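Local coordinates for CELL WALL surface anchor family protein (Streptococcus pneumoniae, PDB 2WW8) that forms the adhesin of the pneumococcal pilus and probably mediates attachment of the bacterium to host cells, at residues K749-A754 with S805-Y810; I396-A401 with A502-S507; E122-T127 with D720-P725. All coordinates share one frame; numbering follows the deposited sequence.

Interaction 1: K749-A754 with S805-Y810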
loop_
_atom_site.group_PDB
_atom_site.type_symbol
_atom_site.label_atom_id
_atom_site.label_comp_id
_atom_site.label_asym_id
_atom_site.label_seq_id
_atom_site.Cartn_x
_atom_site.Cartn_y
_atom_site.Cartn_z
ATOM N N LYS A 749 84.531 44.745 23.307
ATOM C CA LYS A 749 84.303 45.199 21.926
ATOM C C LYS A 749 84.429 44.096 20.854
ATOM O O LYS A 749 85.223 43.182 21.012
ATOM C CB LYS A 749 85.238 46.351 21.576
ATOM C CG LYS A 749 84.598 47.717 21.564
ATOM C CD LYS A 749 84.624 48.465 22.892
ATOM C CE LYS A 749 84.224 49.932 22.645
ATOM N NZ LYS A 749 83.989 50.772 23.853
ATOM N N PRO A 750 83.676 44.211 19.745
ATOM C CA PRO A 750 83.670 43.183 18.690
ATOM C C PRO A 750 84.953 43.125 17.870
ATOM O O PRO A 750 85.571 44.175 17.639
ATOM C CB PRO A 750 82.491 43.605 17.802
ATOM C CG PRO A 750 82.375 45.131 18.031
ATOM C CD PRO A 750 82.678 45.283 19.499
ATOM N N LEU A 751 85.359 41.929 17.449
ATOM C CA LEU A 751 86.636 41.738 16.743
ATOM C C LEU A 751 86.543 41.183 15.331
ATOM O O LEU A 751 85.932 40.137 15.104
ATOM C CB LEU A 751 87.623 40.841 17.524
ATOM C CG LEU A 751 88.088 41.265 18.924
ATOM C CD1 LEU A 751 88.989 40.185 19.556
ATOM C CD2 LEU A 751 88.792 42.590 18.817
ATOM N N ARG A 752 87.208 41.869 14.405
ATOM C CA ARG A 752 87.191 41.483 12.991
ATOM C C ARG A 752 88.402 40.583 12.735
ATOM O O ARG A 752 89.475 40.781 13.306
ATOM C CB ARG A 752 87.331 42.718 12.096
ATOM C CG ARG A 752 87.420 42.476 10.591
ATOM C CD ARG A 752 87.697 43.809 9.859
ATOM N NE ARG A 752 88.861 44.493 10.439
ATOM C CZ ARG A 752 89.689 45.336 9.803
ATOM N NH1 ARG A 752 89.536 45.655 8.512
ATOM N NH2 ARG A 752 90.703 45.881 10.479
ATOM N N GLY A 753 88.236 39.596 11.872
ATOM C CA GLY A 753 89.396 38.869 11.427
ATOM C C GLY A 753 89.716 37.602 12.198
ATOM O O GLY A 753 90.760 37.016 11.942
ATOM N N ALA A 754 88.856 37.158 13.120
ATOM C CA ALA A 754 89.061 35.813 13.703
ATOM C C ALA A 754 88.472 34.782 12.742
ATOM O O ALA A 754 87.531 35.098 12.015
ATOM C CB ALA A 754 88.410 35.675 15.110
ATOM N N SER A 805 91.975 30.658 14.063
ATOM C CA SER A 805 92.994 31.669 14.297
ATOM C C SER A 805 92.417 32.929 14.963
ATOM O O SER A 805 91.323 33.388 14.632
ATOM C CB SER A 805 93.718 32.008 12.993
ATOM O OG SER A 805 92.935 32.812 12.133
ATOM N N GLU A 806 93.140 33.448 15.947
ATOM C CA GLU A 806 92.814 34.684 16.646
ATOM C C GLU A 806 92.943 35.873 15.679
ATOM O O GLU A 806 93.619 35.793 14.659
ATOM C CB GLU A 806 93.803 34.858 17.805
ATOM C CG GLU A 806 95.145 35.472 17.367
ATOM C CD GLU A 806 96.128 34.497 16.696
ATOM O OE1 GLU A 806 95.917 33.250 16.695
ATOM O OE2 GLU A 806 97.144 35.001 16.169
ATOM N N PRO A 807 92.338 37.011 16.003
ATOM C CA PRO A 807 92.632 38.148 15.136
ATOM C C PRO A 807 93.960 38.805 15.466
ATOM O O PRO A 807 94.469 38.558 16.556
ATOM C CB PRO A 807 91.504 39.124 15.458
ATOM C CG PRO A 807 90.663 38.479 16.418
ATOM C CD PRO A 807 91.391 37.362 17.076
ATOM N N ALA A 808 94.497 39.619 14.548
ATOM C CA ALA A 808 95.763 40.313 14.679
ATOM C C ALA A 808 95.666 41.087 15.993
ATOM O O ALA A 808 94.589 41.615 16.276
ATOM C CB ALA A 808 95.986 41.279 13.471
ATOM N N GLY A 809 96.735 41.129 16.793
ATOM C CA GLY A 809 96.729 41.805 18.085
ATOM C C GLY A 809 96.270 41.010 19.301
ATOM O O GLY A 809 96.274 41.526 20.432
ATOM N N TYR A 810 95.935 39.738 19.080
ATOM C CA TYR A 810 95.411 38.888 20.158
ATOM C C TYR A 810 96.351 37.709 20.392
ATOM O O TYR A 810 97.102 37.319 19.477
ATOM C CB TYR A 810 93.937 38.539 19.852
ATOM C CG TYR A 810 93.130 39.807 20.056
ATOM C CD1 TYR A 810 93.105 40.785 19.063
ATOM C CD2 TYR A 810 92.448 40.029 21.264
ATOM C CE1 TYR A 810 92.423 41.979 19.246
ATOM C CE2 TYR A 810 91.778 41.223 21.492
ATOM C CZ TYR A 810 91.765 42.176 20.469
ATOM O OH TYR A 810 91.076 43.331 20.671
HETATM O O HOH W 1 92.908 35.389 12.116
#
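Leu751 and Tyr810 meet tip to tip across this pair of loops. The methyl CD1 of Leu751 sits over one face of the phenol ring, 3.6 Å from the ring centroid of Tyr810 and 17° off the ring normal, a CH-pi contact. Its sister methyl lies nearer the hydroxyl end, with Leu751 CD2 only 3.0 Å from Tyr810 OH, so the packing there is tight; that hydroxyl also makes a weak hydrogen bond to Asn744 ND2. Both side chains leave the backbone toward the other loop, with CG anti to the carbonyl carbon. Pro807 fills the next position: its CG lies 3.9 Å from Leu751 CD1 and touches the methyl of Ala754, while its CB rests against the carbonyl oxygen of Arg752. Beyond the apolar patch a single water links the Gly753 and Glu806 carbonyls, to which it donates, and Ser805 OG, from which it accepts at 2.6 Å. Pro807 to Tyr810 form a type II turn, and Thr783 OG1 bonds to Leu751 O and Ala754 N. The loops join strands 736-744 to 755-761 and 797-805 to 816-824 of a prealbumin-like domain, and Leu751, Pro807 and Tyr810 pack on Asn854 of strand 849-854.

Interaction 2: I396-A401 with A502-S507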
loop_
_atom_site.group_PDB
_atom_site.type_symbol
_atom_site.label_atom_id
_atom_site.label_comp_id
_atom_site.label_asym_id
_atom_site.label_seq_id
_atom_site.Cartn_x
_atom_site.Cartn_y
_atom_site.Cartn_z
ATOM N N ILE A 396 -54.846 -25.834 -4.960
ATOM C CA ILE A 396 -55.959 -25.080 -4.448
ATOM C C ILE A 396 -56.840 -26.119 -3.732
ATOM O O ILE A 396 -57.022 -27.270 -4.220
ATOM C CB ILE A 396 -56.656 -24.469 -5.628
ATOM C CG1 ILE A 396 -55.647 -23.530 -6.311
ATOM C CG2 ILE A 396 -58.025 -23.803 -5.238
ATOM C CD1 ILE A 396 -56.141 -22.950 -7.635
ATOM N N ASN A 397 -57.350 -25.711 -2.565
ATOM C CA ASN A 397 -58.023 -26.633 -1.642
ATOM C C ASN A 397 -59.497 -26.813 -2.010
ATOM O O ASN A 397 -60.365 -26.383 -1.276
ATOM C CB ASN A 397 -57.803 -26.152 -0.195
ATOM C CG ASN A 397 -58.475 -27.027 0.845
ATOM O OD1 ASN A 397 -58.460 -28.226 0.728
ATOM N ND2 ASN A 397 -59.120 -26.428 1.829
ATOM N N PHE A 398 -59.782 -27.431 -3.161
ATOM C CA PHE A 398 -61.167 -27.774 -3.539
ATOM C C PHE A 398 -61.843 -28.749 -2.591
ATOM O O PHE A 398 -61.208 -29.692 -2.114
ATOM C CB PHE A 398 -61.223 -28.307 -4.988
ATOM C CG PHE A 398 -60.953 -27.232 -6.044
ATOM C CD1 PHE A 398 -61.848 -26.189 -6.233
ATOM C CD2 PHE A 398 -59.824 -27.263 -6.831
ATOM C CE1 PHE A 398 -61.616 -25.207 -7.187
ATOM C CE2 PHE A 398 -59.532 -26.268 -7.803
ATOM C CZ PHE A 398 -60.457 -25.251 -7.996
ATOM N N ASN A 399 -63.129 -28.535 -2.354
ATOM C CA ASN A 399 -63.992 -29.419 -1.570
ATOM C C ASN A 399 -64.675 -30.462 -2.462
ATOM O O ASN A 399 -65.362 -30.115 -3.429
ATOM C CB ASN A 399 -65.024 -28.553 -0.830
ATOM C CG ASN A 399 -65.834 -29.322 0.203
ATOM O OD1 ASN A 399 -65.796 -30.547 0.322
ATOM N ND2 ASN A 399 -66.623 -28.573 0.949
ATOM N N HIS A 400 -64.451 -31.744 -2.167
ATOM C CA HIS A 400 -64.938 -32.822 -3.025
ATOM C C HIS A 400 -66.079 -33.558 -2.365
ATOM O O HIS A 400 -66.433 -34.625 -2.880
ATOM C CB HIS A 400 -63.883 -33.876 -3.402
ATOM C CG HIS A 400 -62.674 -33.296 -4.055
ATOM N ND1 HIS A 400 -62.751 -32.595 -5.237
ATOM C CD2 HIS A 400 -61.378 -33.252 -3.670
ATOM C CE1 HIS A 400 -61.552 -32.150 -5.566
ATOM N NE2 HIS A 400 -60.702 -32.531 -4.627
ATOM N N ALA A 401 -66.616 -33.017 -1.267
ATOM C CA ALA A 401 -67.723 -33.669 -0.579
ATOM C C ALA A 401 -68.972 -33.713 -1.450
ATOM O O ALA A 401 -69.133 -32.880 -2.334
ATOM C CB ALA A 401 -68.017 -33.008 0.762
ATOM N N ALA A 502 -54.065 -32.429 -14.408
ATOM C CA ALA A 502 -55.008 -31.342 -14.144
ATOM C C ALA A 502 -55.889 -31.828 -12.973
ATOM O O ALA A 502 -56.055 -33.040 -12.735
ATOM C CB ALA A 502 -55.799 -31.192 -15.404
ATOM N N TYR A 503 -56.457 -30.897 -12.227
ATOM C CA TYR A 503 -57.334 -31.246 -11.108
ATOM C C TYR A 503 -58.401 -30.137 -10.976
ATOM O O TYR A 503 -58.181 -29.005 -11.428
ATOM C CB TYR A 503 -56.458 -31.459 -9.858
ATOM C CG TYR A 503 -55.875 -30.152 -9.330
ATOM C CD1 TYR A 503 -54.666 -29.597 -9.852
ATOM C CD2 TYR A 503 -56.527 -29.471 -8.296
ATOM C CE1 TYR A 503 -54.141 -28.397 -9.351
ATOM C CE2 TYR A 503 -55.987 -28.261 -7.799
ATOM C CZ TYR A 503 -54.824 -27.742 -8.312
ATOM O OH TYR A 503 -54.372 -26.529 -7.818
ATOM N N PRO A 504 -59.618 -30.465 -10.477
ATOM C CA PRO A 504 -60.219 -31.844 -10.417
ATOM C C PRO A 504 -60.353 -32.477 -11.807
ATOM O O PRO A 504 -60.879 -31.883 -12.740
ATOM C CB PRO A 504 -61.570 -31.622 -9.755
ATOM C CG PRO A 504 -61.393 -30.216 -9.040
ATOM C CD PRO A 504 -60.558 -29.439 -10.004
ATOM N N PHE A 505 -59.790 -33.674 -11.972
ATOM C CA PHE A 505 -59.558 -34.194 -13.310
ATOM C C PHE A 505 -60.834 -34.393 -14.120
ATOM O O PHE A 505 -60.868 -34.196 -15.352
ATOM C CB PHE A 505 -58.759 -35.499 -13.167
ATOM C CG PHE A 505 -58.281 -36.018 -14.455
ATOM C CD1 PHE A 505 -57.121 -35.514 -15.042
ATOM C CD2 PHE A 505 -59.011 -37.009 -15.122
ATOM C CE1 PHE A 505 -56.648 -36.022 -16.280
ATOM C CE2 PHE A 505 -58.561 -37.515 -16.343
ATOM C CZ PHE A 505 -57.399 -37.044 -16.936
ATOM N N ASN A 506 -61.921 -34.759 -13.438
ATOM C CA ASN A 506 -63.186 -34.959 -14.160
ATOM C C ASN A 506 -64.191 -33.827 -14.007
ATOM O O ASN A 506 -65.383 -33.986 -14.257
ATOM C CB ASN A 506 -63.832 -36.304 -13.803
ATOM C CG ASN A 506 -62.965 -37.458 -14.251
ATOM O OD1 ASN A 506 -62.507 -38.253 -13.438
ATOM N ND2 ASN A 506 -62.655 -37.488 -15.549
ATOM N N SER A 507 -63.705 -32.675 -13.573
ATOM C CA SER A 507 -64.573 -31.520 -13.420
ATOM C C SER A 507 -65.327 -31.144 -14.701
ATOM O O SER A 507 -64.724 -31.082 -15.764
ATOM C CB SER A 507 -63.699 -30.356 -12.965
ATOM O OG SER A 507 -64.470 -29.163 -12.915
#
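Tyr503, Pro504 and Phe398 carry this buried contact. The phenol of Tyr503 reaches the backbone of the other loop: Ile396 N donates to Tyr503 OH at 3.0 Å, and the bond is nearly straight, 168° at the hydrogen. Tyr503 OH also touches Ile396 CG1 (3.6 Å), beside the N-H it accepts from. Tyr503 gets there with CG in the crowded position between backbone N and carbonyl carbon (chi1 71°), its side chain crossing those of Ile396 and Phe398 at about a right angle. Phe398 presents the CD2-CE2 side of its ring to both partners, CE2 standing 4.1 Å from Tyr503 CE2 and CD2 3.9 Å from Pro504 CD. One face of that ring is taken by Ile396 CG2. Pro504 follows a cis peptide bond, and its CG meets the edge of the His400 imidazole, 4.0 Å from CE1, in the ring plane. Tyr407 of helix 407-416 bonds to His400 ND1 and packs edge-to-face with Phe398. This is loop packing around a cis-proline: both loops fall between strands 379-386 and 533-539 of the parallel sheet, in the domain with the magnesium site of Ser234, Ser236 and Asp387, consistent with a von Willebrand A (integrin I-like) fold.

Interaction 3: E122-T127 with D720-P725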
loop_
_atom_site.group_PDB
_atom_site.type_symbol
_atom_site.label_atom_id
_atom_site.label_comp_id
_atom_site.label_asym_id
_atom_site.label_seq_id
_atom_site.Cartn_x
_atom_site.Cartn_y
_atom_site.Cartn_z
ATOM N N GLU A 122 27.454 29.462 9.501
ATOM C CA GLU A 122 26.155 29.996 9.087
ATOM C C GLU A 122 25.066 29.724 10.126
ATOM O O GLU A 122 25.221 28.830 10.963
ATOM C CB GLU A 122 25.717 29.349 7.776
ATOM C CG GLU A 122 26.656 29.469 6.599
ATOM C CD GLU A 122 26.386 30.716 5.806
ATOM O OE1 GLU A 122 25.341 30.795 5.122
ATOM O OE2 GLU A 122 27.247 31.619 5.881
ATOM N N LYS A 123 23.965 30.473 10.047
ATOM C CA LYS A 123 22.796 30.226 10.897
ATOM C C LYS A 123 22.300 28.770 10.979
ATOM O O LYS A 123 21.778 28.392 12.025
ATOM C CB LYS A 123 21.641 31.170 10.547
ATOM C CG LYS A 123 22.102 32.594 10.379
ATOM C CD LYS A 123 20.973 33.571 10.631
ATOM C CE LYS A 123 21.597 34.952 10.723
ATOM N NZ LYS A 123 20.868 35.942 9.888
ATOM N N ASN A 124 22.468 27.990 9.903
ATOM C CA ASN A 124 22.193 26.541 9.854
ATOM C C ASN A 124 23.317 25.556 10.229
ATOM O O ASN A 124 23.184 24.345 10.019
ATOM C CB ASN A 124 21.671 26.171 8.457
ATOM C CG ASN A 124 22.739 26.265 7.377
ATOM O OD1 ASN A 124 23.884 26.616 7.647
ATOM N ND2 ASN A 124 22.366 25.953 6.142
ATOM N N GLY A 125 24.430 26.081 10.757
ATOM C CA GLY A 125 25.584 25.281 11.178
ATOM C C GLY A 125 26.578 24.857 10.109
ATOM O O GLY A 125 27.438 24.006 10.328
ATOM N N ARG A 126 26.460 25.459 8.935
ATOM C CA ARG A 126 27.368 25.206 7.829
ATOM C C ARG A 126 28.711 25.883 8.126
ATOM O O ARG A 126 28.797 27.113 8.267
ATOM C CB ARG A 126 26.754 25.824 6.586
ATOM C CG ARG A 126 27.701 26.146 5.484
ATOM C CD ARG A 126 27.611 25.049 4.479
ATOM N NE ARG A 126 27.597 25.662 3.164
ATOM C CZ ARG A 126 26.522 26.178 2.568
ATOM N NH1 ARG A 126 25.317 26.167 3.135
ATOM N NH2 ARG A 126 26.672 26.713 1.360
ATOM N N THR A 127 29.753 25.064 8.206
ATOM C CA THR A 127 31.083 25.536 8.601
ATOM C C THR A 127 32.027 25.639 7.409
ATOM O O THR A 127 32.329 24.637 6.751
ATOM C CB THR A 127 31.712 24.570 9.621
ATOM O OG1 THR A 127 30.893 24.526 10.794
ATOM C CG2 THR A 127 33.140 25.018 9.985
ATOM N N ASP A 720 19.265 15.165 6.503
ATOM C CA ASP A 720 20.651 14.805 6.181
ATOM C C ASP A 720 21.552 15.333 7.299
ATOM O O ASP A 720 21.077 16.099 8.145
ATOM C CB ASP A 720 21.130 15.357 4.830
ATOM C CG ASP A 720 22.359 14.609 4.284
ATOM O OD1 ASP A 720 22.762 13.549 4.820
ATOM O OD2 ASP A 720 22.951 15.086 3.302
ATOM N N VAL A 721 22.814 14.906 7.307
ATOM C CA VAL A 721 23.764 15.365 8.327
ATOM C C VAL A 721 24.877 16.084 7.572
ATOM O O VAL A 721 25.402 15.555 6.583
ATOM C CB VAL A 721 24.309 14.212 9.221
ATOM C CG1 VAL A 721 24.996 13.123 8.405
ATOM C CG2 VAL A 721 25.314 14.737 10.255
ATOM N N ARG A 722 25.204 17.299 7.988
ATOM C CA ARG A 722 26.128 18.082 7.191
ATOM C C ARG A 722 27.566 17.578 7.379
ATOM O O ARG A 722 27.945 17.151 8.474
ATOM C CB ARG A 722 25.986 19.532 7.601
ATOM C CG ARG A 722 26.327 20.492 6.507
ATOM C CD ARG A 722 25.919 21.815 7.117
ATOM N NE ARG A 722 24.594 22.211 6.670
ATOM C CZ ARG A 722 24.360 22.496 5.397
ATOM N NH1 ARG A 722 25.370 22.391 4.537
ATOM N NH2 ARG A 722 23.149 22.852 4.985
ATOM N N LYS A 723 28.348 17.586 6.306
ATOM C CA LYS A 723 29.780 17.263 6.407
ATOM C C LYS A 723 30.592 18.391 7.033
ATOM O O LYS A 723 30.264 19.581 6.908
ATOM C CB LYS A 723 30.370 16.909 5.048
ATOM C CG LYS A 723 29.982 15.522 4.601
ATOM C CD LYS A 723 30.154 15.456 3.112
ATOM C CE LYS A 723 29.519 14.213 2.521
ATOM N NZ LYS A 723 30.479 13.768 1.454
ATOM N N TYR A 724 31.662 18.015 7.719
ATOM C CA TYR A 724 32.485 19.044 8.346
ATOM C C TYR A 724 33.808 19.204 7.598
ATOM O O TYR A 724 34.325 18.241 7.034
ATOM C CB TYR A 724 32.662 18.804 9.853
ATOM C CG TYR A 724 33.426 17.547 10.135
ATOM C CD1 TYR A 724 34.820 17.536 10.035
ATOM C CD2 TYR A 724 32.762 16.375 10.471
ATOM C CE1 TYR A 724 35.532 16.385 10.263
ATOM C CE2 TYR A 724 33.474 15.209 10.714
ATOM C CZ TYR A 724 34.860 15.236 10.612
ATOM O OH TYR A 724 35.601 14.105 10.831
ATOM N N PRO A 725 34.343 20.434 7.581
ATOM C CA PRO A 725 35.689 20.674 7.026
ATOM C C PRO A 725 36.843 20.162 7.892
ATOM O O PRO A 725 36.840 20.360 9.115
ATOM C CB PRO A 725 35.756 22.202 6.857
ATOM C CG PRO A 725 34.753 22.732 7.826
ATOM C CD PRO A 725 33.694 21.671 8.058
HETATM O O HOH W 2 29.810 22.080 7.887
#
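Arg722 extends from the segment 720-725, its CB directed toward the turn 122-127. CG stands anti to the backbone N (chi1 -152°) and the chain stays extended through chi2, bringing CD to 3.8 Å from Arg126 CA. A bend at chi3, -97°, turns the guanidinium so that one of its faces lies against Arg126 CB. Arg722 NH1 touches Arg126 CD at 3.5 Å and lies 4.0 Å from Arg126 NH1, two like charges with their guanidinium planes only 15° apart. Arg722 NH2 comes 3.4 Å from Asn124 ND2, but both are donors; NH2 instead bonds to the carbonyls of Asp684 and Phe686, and Asn124 ND2 to that of Glu685. Its two carbonyl partners and a cation-pi contact with Phe686 would help to balance the charge of Arg722, whereas buried Arg126 NH1 has no hydrogen-bond partner, just a long, weak ion pair to Glu685. Asn124 OD1 accepts from Arg126 N in an Asx turn bridging the end of the type I turn Glu122-Gly125. A water bridges Thr127 N and Lys723 O, and Thr127 CG2 packs on Pro725 CG. Turn 122-127 connects strands 116-121 and 127-129; strand 724-730 runs between strands 48-55 and 135-137, and Thr127 and Pro725 both touch Val50.

In the fold
The three contacts are strung out along an elongated chain. Interactions 1 and 3 lie on the same side of its centre, about 66 Å apart between their centres, whereas interaction 2 lies on the opposite side, nested in the sequence loop that interaction 3 closes. Interaction 2 is the most buried, largely aromatic and proline packing with one direct hydrogen bond. The other two are partly buried and each uses a bridging water, but interaction 1 is mainly apolar, while interaction 3 brings two arginines together. No strand or helix is shared: interaction 1 pairs two loops of one prealbumin-like domain, interaction 3 a turn of another with the returning chain, interaction 2 two loops beside helix 407-416.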